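Local coordinates for ATP-binding protein (Mycobacterium tuberculosis, PDB 5UKV) that is the dimerisation and histidine-phosphotransfer domain of the sensor kinase PhoR, which probably uses ATP to phosphorylate a protein histidine in two-component signalling, at residues T31-A36 with R53-A58. The protein carries 1 engineered substitution. Residues are numbered along the deposited sequence; the frame is centred on the assembly and turned at random.
Sequences TIRGFA and RIESEA
With chi1 near -65° in Ile32 and -72° in Ile54, each isoleucine sets CG1 beside its own backbone N and CG2 anti to it, and the two CG2 methyls meet 4.1 Å apart. They belong to the helical hairpin of a histidine-kinase DHp domain: helix 2-40 and helix 47-71 run antiparallel here; the segment axes approach to 9.3 Å, their N-to-C directions 162° apart. From Ile32, CG1 and CD1 reach further along the partner helix; CG1 lies 3.9 Å from Glu57 CB, and CD1 comes near the backbone N of Ala58. In the other direction, Ile54 extends CD1 to 3.9 Å from Phe35 CB, packing against the root of that side chain. The Phe35 ring and the aliphatic part of Arg53 cross obliquely, but their modelled approach is too close for carbons, so its detail is doubtful. Ile54 of the second subunit also packs on Ile32, which places this apolar layer in the dimeric bundle. Thr31 approaches with its methyl, CG2 lying 3.8 Å from Glu57 CG. Bends at chi2 and chi3 turn the Arg53 chain along its own helix to Glu57, one turn on, whose OE1 pairs with Arg60. The resulting salt bridge joins Arg53 NH1 to Glu57 OE2 at 2.9 Å, the oxygen lying in the guanidinium plane.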
loop_
_atom_site.group_PDB
_atom_site.type_symbol
_atom_site.label_atom_id
_atom_site.label_comp_id
_atom_site.label_asym_id
_atom_site.label_seq_id
_atom_site.Cartn_x
_atom_site.Cartn_y
_atom_site.Cartn_z
ATOM N N THR A 31 -10.712 -3.759 -2.565
ATOM C CA THR A 31 -11.019 -5.100 -3.009
ATOM C C THR A 31 -10.627 -6.316 -2.093
ATOM O O THR A 31 -11.459 -7.136 -1.791
ATOM C CB THR A 31 -10.529 -5.339 -4.408
ATOM O OG1 THR A 31 -11.219 -4.419 -5.287
ATOM C CG2 THR A 31 -10.912 -6.702 -4.927
ATOM N N ILE A 32 -9.337 -6.433 -1.739
ATOM C CA ILE A 32 -8.894 -7.434 -0.858
ATOM C C ILE A 32 -9.716 -7.399 0.435
ATOM O O ILE A 32 -10.242 -8.435 0.915
ATOM C CB ILE A 32 -7.398 -7.273 -0.606
ATOM C CG1 ILE A 32 -6.556 -7.508 -1.849
ATOM C CG2 ILE A 32 -7.001 -8.221 0.501
ATOM C CD1 ILE A 32 -5.206 -6.800 -1.949
ATOM N N ARG A 33 -9.872 -6.225 1.015
ATOM C CA ARG A 33 -10.639 -6.099 2.236
ATOM C C ARG A 33 -12.105 -6.469 2.097
ATOM O O ARG A 33 -12.607 -7.174 2.889
ATOM C CB ARG A 33 -10.549 -4.703 2.786
ATOM C CG ARG A 33 -9.254 -4.386 3.468
ATOM C CD ARG A 33 -9.251 -2.985 4.006
ATOM N NE ARG A 33 -9.639 -2.992 5.393
ATOM C CZ ARG A 33 -9.418 -1.969 6.195
ATOM N NH1 ARG A 33 -8.843 -0.896 5.691
ATOM N NH2 ARG A 33 -9.759 -2.025 7.471
ATOM N N GLY A 34 -12.734 -6.007 1.043
ATOM C CA GLY A 34 -14.070 -6.285 0.803
ATOM C C GLY A 34 -14.322 -7.750 0.634
ATOM O O GLY A 34 -15.303 -8.260 1.109
ATOM N N PHE A 35 -13.456 -8.416 -0.090
ATOM C CA PHE A 35 -13.585 -9.851 -0.336
ATOM C C PHE A 35 -13.402 -10.661 0.938
ATOM O O PHE A 35 -14.107 -11.641 1.191
ATOM C CB PHE A 35 -12.694 -10.331 -1.484
ATOM C CG PHE A 35 -13.224 -10.083 -2.843
ATOM C CD1 PHE A 35 -14.246 -9.174 -3.114
ATOM C CD2 PHE A 35 -12.812 -10.876 -3.918
ATOM C CE1 PHE A 35 -14.741 -8.996 -4.444
ATOM C CE2 PHE A 35 -13.343 -10.679 -5.244
ATOM C CZ PHE A 35 -14.318 -9.752 -5.483
ATOM N N ALA A 36 -12.460 -10.246 1.775
ATOM C CA ALA A 36 -12.309 -10.914 3.075
ATOM C C ALA A 36 -13.457 -10.708 3.998
ATOM O O ALA A 36 -13.899 -11.627 4.665
ATOM C CB ALA A 36 -10.993 -10.499 3.743
ATOM N N ARG A 53 -9.014 -13.635 -6.731
ATOM C CA ARG A 53 -9.112 -12.210 -6.907
ATOM C C ARG A 53 -8.203 -11.518 -5.912
ATOM O O ARG A 53 -7.567 -10.583 -6.247
ATOM C CB ARG A 53 -10.530 -11.704 -6.770
ATOM C CG ARG A 53 -10.641 -10.181 -6.803
ATOM C CD ARG A 53 -9.997 -9.544 -8.040
ATOM N NE ARG A 53 -10.520 -10.098 -9.267
ATOM C CZ ARG A 53 -10.156 -9.752 -10.484
ATOM N NH1 ARG A 53 -9.243 -8.831 -10.667
ATOM N NH2 ARG A 53 -10.735 -10.319 -11.524
ATOM N N ILE A 54 -8.198 -11.992 -4.685
ATOM C CA ILE A 54 -7.353 -11.445 -3.685
ATOM C C ILE A 54 -5.901 -11.529 -4.070
ATOM O O ILE A 54 -5.176 -10.548 -3.963
ATOM C CB ILE A 54 -7.587 -12.043 -2.290
ATOM C CG1 ILE A 54 -8.919 -11.542 -1.731
ATOM C CG2 ILE A 54 -6.348 -11.750 -1.403
ATOM C CD1 ILE A 54 -9.437 -12.332 -0.507
ATOM N N GLU A 55 -5.469 -12.658 -4.592
ATOM C CA GLU A 55 -4.113 -12.851 -5.031
ATOM C C GLU A 55 -3.745 -11.924 -6.180
ATOM O O GLU A 55 -2.701 -11.384 -6.225
ATOM C CB GLU A 55 -3.894 -14.300 -5.442
ATOM C CG GLU A 55 -3.795 -15.247 -4.283
ATOM C CD GLU A 55 -3.630 -16.719 -4.684
ATOM O OE1 GLU A 55 -4.621 -17.400 -4.904
ATOM O OE2 GLU A 55 -2.497 -17.188 -4.765
ATOM N N SER A 56 -4.661 -11.756 -7.094
ATOM C CA SER A 56 -4.475 -10.931 -8.231
ATOM C C SER A 56 -4.270 -9.473 -7.814
ATOM O O SER A 56 -3.339 -8.837 -8.205
ATOM C CB SER A 56 -5.709 -11.098 -9.094
ATOM O OG SER A 56 -5.689 -10.250 -10.167
ATOM N N GLU A 57 -5.098 -9.008 -6.920
ATOM C CA GLU A 57 -4.980 -7.600 -6.430
ATOM C C GLU A 57 -3.689 -7.425 -5.626
ATOM O O GLU A 57 -3.071 -6.398 -5.773
ATOM C CB GLU A 57 -6.225 -7.160 -5.702
ATOM C CG GLU A 57 -7.509 -7.144 -6.562
ATOM C CD GLU A 57 -7.357 -6.451 -7.887
ATOM O OE1 GLU A 57 -6.688 -5.411 -7.955
ATOM O OE2 GLU A 57 -7.826 -7.008 -8.892
ATOM N N ALA A 58 -3.223 -8.447 -4.919
ATOM C CA ALA A 58 -2.056 -8.329 -4.106
ATOM C C ALA A 58 -0.852 -8.219 -5.054
ATOM O O ALA A 58 0.100 -7.490 -4.766
ATOM C CB ALA A 58 -1.899 -9.476 -3.124
#